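Local coordinates for adhesion and penetration protein autotransporter (Haemophilus influenzae, PDB 3SYJ), which promotes bacterial adherence to and invasion of host cells, self-associates in bacterial aggregation, and is probably a serine protease of the autotransporter family, at residues I634-I648 with A658-I672. Residues are numbered along the deposited sequence; the frame is centred on the assembly and turned at random.
Sequences IKGGSAVVSRNVSSI and ANATFGVVPNQQNTI
Strands 638-641 and 659-662 are parallel neighbours on successive coils of the passenger domain's beta-helix, and Val641 packs against Phe662 where they meet inside it. The axes of the two strands run 9° apart. Backbone hydrogen bonds alternate between them, from Asn659 N to Gly637 O, Ala639 N to Asn659 O (2.9 Å), Thr661 N to Ala639 O, Val641 N to Thr661 O (2.8 Å) and Gly663 N to Val641 O. In-register residues share a face: Ala639 with Ala660 and Val641 with Phe662 point to the interior, while Ser638, Asn659, Val640 and Thr661 lie on the other face. With Val641 CG2 beside the backbone N (CG1 anti to it, chi1 -175°), that methyl reaches Phe662 CD1 at 3.5 Å, approaching the ring obliquely. Ile648 CG2, from the next strand of the first coil, comes to the ring edge near its plane, and Trp652 meets Phe662 edge-to-face. Parallel strands pairing in register from one coil to the next build the right-handed beta-helix of autotransporter passenger domains. On the face of Ser638 and Thr661, one water is hydrogen-bonded to Thr661 OG1 at 2.9 Å. A second water donates to both Val641 O and Gly663 O, bridging the coils where the strands end. At the turn beyond, Arg643 CB lies 4.0 Å from Val664 CG1, and the arginine's aliphatic chain crosses Ile672 at about a right angle, with CD 3.9 Å from Ile672 CD1. The guanidinium group is held by Asn644 OD1, which accepts from Arg643 NE (2.7 Å) nearly in the guanidinium plane; Asp619 forms a salt bridge with its NH1 and Trp622 a cation-pi contact. A third water joins Ser642 OG to Thr671 O, tying this turn to strand 669-675.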
ATOM      1  N   ILE A 634       9.955   1.600  25.894  1.00 20.85           N
ATOM      2  CA  ILE A 634       9.487   2.035  27.194  1.00 24.36           C
ATOM      3  C   ILE A 634       8.767   0.847  27.813  1.00 25.77           C
ATOM      4  O   ILE A 634       7.578   0.647  27.581  1.00 26.73           O
ATOM      5  CB  ILE A 634       8.547   3.252  27.065  1.00 22.22           C
ATOM      6  CG1 ILE A 634       9.112   4.251  26.051  1.00 21.75           C
ATOM      7  CG2 ILE A 634       8.315   3.918  28.413  1.00 19.14           C
ATOM      8  CD1 ILE A 634      10.564   4.650  26.301  1.00 20.69           C
ATOM      9  N   LYS A 635       9.512   0.043  28.568  1.00 24.22           N
ATOM     10  CA  LYS A 635       8.998  -1.195  29.149  1.00 25.07           C
ATOM     11  C   LYS A 635       8.295  -0.954  30.478  1.00 26.73           C
ATOM     12  O   LYS A 635       7.708  -1.867  31.058  1.00 30.89           O
ATOM     13  CB  LYS A 635      10.135  -2.194  29.364  1.00 26.74           C
ATOM     14  CG  LYS A 635      10.888  -2.581  28.101  1.00 28.16           C
ATOM     15  CD  LYS A 635      11.933  -3.639  28.412  1.00 34.56           C
ATOM     16  CE  LYS A 635      12.642  -4.117  27.156  1.00 38.17           C
ATOM     17  NZ  LYS A 635      13.693  -5.117  27.497  1.00 39.89           N
ATOM     18  N   GLY A 636       8.367   0.275  30.969  1.00 25.17           N
ATOM     19  CA  GLY A 636       7.745   0.611  32.233  1.00 23.57           C
ATOM     20  C   GLY A 636       8.025   2.055  32.553  1.00 25.44           C
ATOM     21  O   GLY A 636       8.934   2.650  31.977  1.00 29.10           O
ATOM     22  N   GLY A 637       7.246   2.623  33.465  1.00 24.65           N
ATOM     23  CA  GLY A 637       7.371   4.027  33.797  1.00 25.82           C
ATOM     24  C   GLY A 637       6.746   4.951  32.763  1.00 29.14           C
ATOM     25  O   GLY A 637       5.773   4.603  32.091  1.00 28.03           O
ATOM     26  N   SER A 638       7.321   6.141  32.633  1.00 22.28           N
ATOM     27  CA  SER A 638       6.749   7.169  31.792  1.00 23.63           C
ATOM     28  C   SER A 638       7.821   7.946  31.020  1.00 25.69           C
ATOM     29  O   SER A 638       8.756   8.490  31.617  1.00 25.13           O
ATOM     30  CB  SER A 638       5.936   8.123  32.660  1.00 28.77           C
ATOM     31  OG  SER A 638       4.979   8.816  31.873  1.00 37.55           O
ATOM     32  N   ALA A 639       7.673   7.983  29.696  1.00 22.17           N
ATOM     33  CA  ALA A 639       8.543   8.759  28.805  1.00 22.00           C
ATOM     34  C   ALA A 639       7.815  10.001  28.286  1.00 21.35           C
ATOM     35  O   ALA A 639       6.706   9.900  27.769  1.00 24.27           O
ATOM     36  CB  ALA A 639       9.018   7.897  27.630  1.00 14.30           C
ATOM     37  N   VAL A 640       8.439  11.168  28.410  1.00 21.06           N
ATOM     38  CA  VAL A 640       7.790  12.409  27.996  1.00 19.84           C
ATOM     39  C   VAL A 640       8.676  13.200  27.048  1.00 21.34           C
ATOM     40  O   VAL A 640       9.838  13.468  27.355  1.00 22.78           O
ATOM     41  CB  VAL A 640       7.450  13.297  29.208  1.00 21.21           C
ATOM     42  CG1 VAL A 640       6.734  14.573  28.756  1.00 21.30           C
ATOM     43  CG2 VAL A 640       6.604  12.534  30.217  1.00 17.67           C
ATOM     44  N   VAL A 641       8.132  13.559  25.888  1.00 18.01           N
ATOM     45  CA  VAL A 641       8.834  14.443  24.962  1.00 17.50           C
ATOM     46  C   VAL A 641       8.248  15.842  25.121  1.00 21.43           C
ATOM     47  O   VAL A 641       7.086  16.079  24.789  1.00 21.41           O
ATOM     48  CB  VAL A 641       8.703  13.969  23.507  1.00 19.18           C
ATOM     49  CG1 VAL A 641       9.547  14.836  22.582  1.00 16.65           C
ATOM     50  CG2 VAL A 641       9.104  12.500  23.390  1.00 15.91           C
ATOM     51  N   SER A 642       9.060  16.759  25.643  1.00 21.22           N
ATOM     52  CA  SER A 642       8.568  18.045  26.128  1.00 19.15           C
ATOM     53  C   SER A 642       8.973  19.144  25.149  1.00 19.66           C
ATOM     54  O   SER A 642       9.303  18.862  23.997  1.00 17.80           O
ATOM     55  CB  SER A 642       9.232  18.395  27.469  1.00 21.38           C
ATOM     56  OG  SER A 642       8.580  19.479  28.109  1.00 17.83           O
ATOM     57  N   ARG A 643       8.943  20.392  25.608  1.00 16.59           N
ATOM     58  CA  ARG A 643       8.982  21.564  24.735  1.00 16.97           C
ATOM     59  C   ARG A 643      10.348  21.757  24.102  1.00 17.71           C
ATOM     60  O   ARG A 643      11.361  21.328  24.652  1.00 15.48           O
ATOM     61  CB  ARG A 643       8.580  22.832  25.494  1.00 17.77           C
ATOM     62  CG  ARG A 643       9.369  23.089  26.781  1.00 18.36           C
ATOM     63  CD  ARG A 643       9.101  24.495  27.323  1.00 16.90           C
ATOM     64  NE  ARG A 643       9.602  25.518  26.408  1.00 18.40           N
ATOM     65  CZ  ARG A 643       9.598  26.823  26.661  1.00 19.69           C
ATOM     66  NH1 ARG A 643       9.117  27.283  27.813  1.00 16.42           N
ATOM     67  NH2 ARG A 643      10.074  27.673  25.756  1.00 19.41           N
ATOM     68  N   ASN A 644      10.360  22.416  22.949  1.00 17.16           N
ATOM     69  CA  ASN A 644      11.583  22.686  22.202  1.00 16.17           C
ATOM     70  C   ASN A 644      12.363  21.431  21.806  1.00 18.25           C
ATOM     71  O   ASN A 644      13.595  21.387  21.872  1.00 19.40           O
ATOM     72  CB  ASN A 644      12.463  23.706  22.929  1.00 15.47           C
ATOM     73  CG  ASN A 644      11.759  25.046  23.117  1.00 20.89           C
ATOM     74  OD1 ASN A 644      11.195  25.310  24.180  1.00 15.60           O
ATOM     75  ND2 ASN A 644      11.767  25.887  22.074  1.00 13.62           N
ATOM     76  N   VAL A 645      11.627  20.409  21.392  1.00 17.36           N
ATOM     77  CA  VAL A 645      12.218  19.275  20.709  1.00 18.78           C
ATOM     78  C   VAL A 645      11.777  19.382  19.258  1.00 21.12           C
ATOM     79  O   VAL A 645      10.593  19.231  18.944  1.00 20.39           O
ATOM     80  CB  VAL A 645      11.748  17.929  21.289  1.00 18.70           C
ATOM     81  CG1 VAL A 645      12.349  16.781  20.497  1.00 16.42           C
ATOM     82  CG2 VAL A 645      12.114  17.820  22.773  1.00 17.19           C
ATOM     83  N   SER A 646      12.728  19.678  18.378  1.00 18.73           N
ATOM     84  CA  SER A 646      12.419  19.862  16.969  1.00 20.63           C
ATOM     85  C   SER A 646      11.916  18.565  16.375  1.00 20.54           C
ATOM     86  O   SER A 646      10.952  18.546  15.613  1.00 19.78           O
ATOM     87  CB  SER A 646      13.655  20.331  16.207  1.00 19.20           C
ATOM     88  OG  SER A 646      13.965  21.668  16.537  1.00 26.65           O
ATOM     89  N   SER A 647      12.586  17.476  16.724  1.00 18.18           N
ATOM     90  CA  SER A 647      12.237  16.179  16.173  1.00 21.53           C
ATOM     91  C   SER A 647      12.765  15.073  17.058  1.00 20.98           C
ATOM     92  O   SER A 647      13.810  15.217  17.697  1.00 20.68           O
ATOM     93  CB  SER A 647      12.821  16.021  14.768  1.00 21.44           C
ATOM     94  OG  SER A 647      14.234  16.106  14.792  1.00 23.38           O
ATOM     95  N   ILE A 648      12.029  13.971  17.106  1.00 20.06           N
ATOM     96  CA  ILE A 648      12.552  12.756  17.701  1.00 16.65           C
ATOM     97  C   ILE A 648      12.330  11.624  16.714  1.00 20.43           C
ATOM     98  O   ILE A 648      11.205  11.385  16.277  1.00 18.53           O
ATOM     99  CB  ILE A 648      11.942  12.476  19.099  1.00 18.12           C
ATOM    100  CG1 ILE A 648      12.687  11.330  19.786  1.00 16.93           C
ATOM    101  CG2 ILE A 648      10.428  12.246  19.019  1.00 15.49           C
ATOM    102  CD1 ILE A 648      12.412  11.237  21.269  1.00 14.50           C
ATOM    103  N   ALA A 658       3.364   0.871  30.900  1.00 31.39           N
ATOM    104  CA  ALA A 658       4.191   2.034  30.610  1.00 30.05           C
ATOM    105  C   ALA A 658       3.382   3.134  29.927  1.00 29.39           C
ATOM    106  O   ALA A 658       2.238   2.923  29.527  1.00 32.54           O
ATOM    107  CB  ALA A 658       5.368   1.634  29.747  1.00 25.80           C
ATOM    108  N   ASN A 659       3.980   4.310  29.799  1.00 26.77           N
ATOM    109  CA  ASN A 659       3.327   5.409  29.108  1.00 27.49           C
ATOM    110  C   ASN A 659       4.312   6.277  28.334  1.00 24.41           C
ATOM    111  O   ASN A 659       5.464   6.422  28.739  1.00 27.19           O
ATOM    112  CB  ASN A 659       2.525   6.255  30.096  1.00 27.84           C
ATOM    113  CG  ASN A 659       1.613   7.240  29.399  1.00 45.61           C
ATOM    114  OD1 ASN A 659       2.073   8.136  28.683  1.00 40.86           O
ATOM    115  ND2 ASN A 659       0.306   7.077  29.595  1.00 50.40           N
ATOM    116  N   ALA A 660       3.861   6.839  27.215  1.00 26.41           N
ATOM    117  CA  ALA A 660       4.665   7.776  26.428  1.00 24.65           C
ATOM    118  C   ALA A 660       3.810   8.956  25.987  1.00 30.51           C
ATOM    119  O   ALA A 660       2.730   8.766  25.429  1.00 26.95           O
ATOM    120  CB  ALA A 660       5.267   7.089  25.226  1.00 20.35           C
ATOM    121  N   THR A 661       4.297  10.171  26.233  1.00 24.12           N
ATOM    122  CA  THR A 661       3.543  11.379  25.924  1.00 24.91           C
ATOM    123  C   THR A 661       4.371  12.351  25.089  1.00 23.23           C
ATOM    124  O   THR A 661       5.543  12.590  25.394  1.00 20.85           O
ATOM    125  CB  THR A 661       3.099  12.085  27.216  1.00 28.45           C
ATOM    126  OG1 THR A 661       2.345  11.171  28.018  1.00 29.91           O
ATOM    127  CG2 THR A 661       2.256  13.319  26.899  1.00 21.69           C
ATOM    128  N   PHE A 662       3.762  12.907  24.043  1.00 19.88           N
ATOM    129  CA  PHE A 662       4.460  13.808  23.125  1.00 22.31           C
ATOM    130  C   PHE A 662       3.767  15.164  22.992  1.00 22.13           C
ATOM    131  O   PHE A 662       2.558  15.233  22.761  1.00 20.53           O
ATOM    132  CB  PHE A 662       4.553  13.199  21.725  1.00 19.84           C
ATOM    133  CG  PHE A 662       5.151  11.821  21.680  1.00 20.12           C
ATOM    134  CD1 PHE A 662       6.453  11.630  21.249  1.00 18.53           C
ATOM    135  CD2 PHE A 662       4.397  10.712  22.030  1.00 20.56           C
ATOM    136  CE1 PHE A 662       7.002  10.360  21.189  1.00 21.57           C
ATOM    137  CE2 PHE A 662       4.937   9.440  21.966  1.00 25.02           C
ATOM    138  CZ  PHE A 662       6.243   9.263  21.542  1.00 21.98           C
ATOM    139  N   GLY A 663       4.545  16.236  23.109  1.00 21.25           N
ATOM    140  CA  GLY A 663       4.053  17.579  22.850  1.00 21.49           C
ATOM    141  C   GLY A 663       3.572  18.304  24.090  1.00 21.53           C
ATOM    142  O   GLY A 663       3.080  17.682  25.031  1.00 25.09           O
ATOM    143  N   VAL A 664       3.724  19.626  24.101  1.00 23.86           N
ATOM    144  CA  VAL A 664       3.109  20.453  25.133  1.00 23.73           C
ATOM    145  C   VAL A 664       1.891  21.148  24.547  1.00 23.96           C
ATOM    146  O   VAL A 664       1.858  21.441  23.356  1.00 26.07           O
ATOM    147  CB  VAL A 664       4.075  21.511  25.684  1.00 19.23           C
ATOM    148  CG1 VAL A 664       5.206  20.841  26.441  1.00 20.78           C
ATOM    149  CG2 VAL A 664       4.608  22.373  24.552  1.00 17.37           C
ATOM    150  N   VAL A 665       0.895  21.410  25.387  1.00 23.38           N
ATOM    151  CA  VAL A 665      -0.369  21.975  24.923  1.00 24.71           C
ATOM    152  C   VAL A 665      -0.483  23.459  25.268  1.00 26.96           C
ATOM    153  O   VAL A 665      -0.399  23.838  26.441  1.00 26.56           O
ATOM    154  CB  VAL A 665      -1.579  21.227  25.543  1.00 27.89           C
ATOM    155  CG1 VAL A 665      -2.883  21.846  25.066  1.00 27.43           C
ATOM    156  CG2 VAL A 665      -1.529  19.739  25.209  1.00 25.20           C
ATOM    157  N   PRO A 666      -0.674  24.309  24.248  1.00 27.84           N
ATOM    158  CA  PRO A 666      -0.856  25.741  24.507  1.00 25.40           C
ATOM    159  C   PRO A 666      -2.079  26.009  25.381  1.00 26.64           C
ATOM    160  O   PRO A 666      -3.087  25.321  25.240  1.00 29.23           O
ATOM    161  CB  PRO A 666      -1.070  26.322  23.109  1.00 22.87           C
ATOM    162  CG  PRO A 666      -0.427  25.348  22.192  1.00 18.90           C
ATOM    163  CD  PRO A 666      -0.666  24.009  22.807  1.00 21.68           C
ATOM    164  N   ASN A 667      -1.977  26.990  26.276  1.00 26.68           N
ATOM    165  CA  ASN A 667      -3.092  27.402  27.134  1.00 29.68           C
ATOM    166  C   ASN A 667      -3.497  26.380  28.186  1.00 31.09           C
ATOM    167  O   ASN A 667      -4.609  26.419  28.703  1.00 28.35           O
ATOM    168  CB  ASN A 667      -4.293  27.821  26.294  1.00 24.22           C
ATOM    169  CG  ASN A 667      -4.011  29.057  25.482  1.00 26.23           C
ATOM    170  OD1 ASN A 667      -4.026  29.025  24.252  1.00 27.92           O
ATOM    171  ND2 ASN A 667      -3.716  30.160  26.169  1.00 28.75           N
ATOM    172  N   GLN A 668      -2.584  25.467  28.493  1.00 29.85           N
ATOM    173  CA  GLN A 668      -2.749  24.552  29.611  1.00 30.70           C
ATOM    174  C   GLN A 668      -1.455  24.530  30.395  1.00 31.35           C
ATOM    175  O   GLN A 668      -0.458  25.123  29.984  1.00 30.15           O
ATOM    176  CB  GLN A 668      -3.038  23.137  29.125  1.00 30.54           C
ATOM    177  CG  GLN A 668      -4.294  23.009  28.303  1.00 40.06           C
ATOM    178  CD  GLN A 668      -4.635  21.564  28.002  1.00 39.54           C
ATOM    179  OE1 GLN A 668      -3.800  20.665  28.158  1.00 36.66           O
ATOM    180  NE2 GLN A 668      -5.869  21.330  27.565  1.00 43.58           N
ATOM    181  N   GLN A 669      -1.471  23.837  31.524  1.00 31.65           N
ATOM    182  CA  GLN A 669      -0.244  23.603  32.258  1.00 31.98           C
ATOM    183  C   GLN A 669       0.429  22.376  31.679  1.00 30.34           C
ATOM    184  O   GLN A 669      -0.237  21.406  31.325  1.00 31.28           O
ATOM    185  CB  GLN A 669      -0.520  23.403  33.748  1.00 32.71           C
ATOM    186  CG  GLN A 669      -1.028  24.654  34.437  1.00 36.58           C
ATOM    187  CD  GLN A 669      -0.887  24.597  35.944  1.00 45.22           C
ATOM    188  OE1 GLN A 669      -0.899  23.517  36.545  1.00 40.39           O
ATOM    189  NE2 GLN A 669      -0.750  25.764  36.566  1.00 44.16           N
ATOM    190  N   ASN A 670       1.749  22.436  31.563  1.00 28.99           N
ATOM    191  CA  ASN A 670       2.543  21.284  31.183  1.00 20.40           C
ATOM    192  C   ASN A 670       3.660  21.126  32.192  1.00 24.59           C
ATOM    193  O   ASN A 670       4.136  22.113  32.751  1.00 21.81           O
ATOM    194  CB  ASN A 670       3.124  21.471  29.785  1.00 21.37           C
ATOM    195  CG  ASN A 670       2.076  21.891  28.771  1.00 25.61           C
ATOM    196  OD1 ASN A 670       1.530  21.063  28.048  1.00 22.85           O
ATOM    197  ND2 ASN A 670       1.783  23.183  28.727  1.00 22.34           N
ATOM    198  N   THR A 671       4.073  19.889  32.446  1.00 22.61           N
ATOM    199  CA  THR A 671       5.208  19.656  33.329  1.00 25.94           C
ATOM    200  C   THR A 671       6.512  19.944  32.579  1.00 24.72           C
ATOM    201  O   THR A 671       6.839  19.273  31.603  1.00 25.16           O
ATOM    202  CB  THR A 671       5.214  18.220  33.893  1.00 25.30           C
ATOM    203  OG1 THR A 671       3.982  17.969  34.582  1.00 23.98           O
ATOM    204  CG2 THR A 671       6.367  18.041  34.861  1.00 22.75           C
ATOM    205  N   ILE A 672       7.242  20.961  33.021  1.00 23.93           N
ATOM    206  CA  ILE A 672       8.473  21.353  32.345  1.00 22.14           C
ATOM    207  C   ILE A 672       9.687  21.063  33.230  1.00 25.27           C
ATOM    208  O   ILE A 672       9.733  21.475  34.390  1.00 25.61           O
ATOM    209  CB  ILE A 672       8.450  22.848  31.956  1.00 22.33           C
ATOM    210  CG1 ILE A 672       7.219  23.169  31.105  1.00 21.02           C
ATOM    211  CG2 ILE A 672       9.730  23.244  31.222  1.00 21.90           C
ATOM    212  CD1 ILE A 672       7.109  22.350  29.848  1.00 22.15           C
TER
HETATM  213  O   HOH W   1       4.091   9.757  29.803  1.00 32.27           O
HETATM  214  O   HOH W   2       4.654  15.721  26.291  1.00 27.28           O
HETATM  215  O   HOH W   3       6.044  18.654  28.982  1.00 24.21           O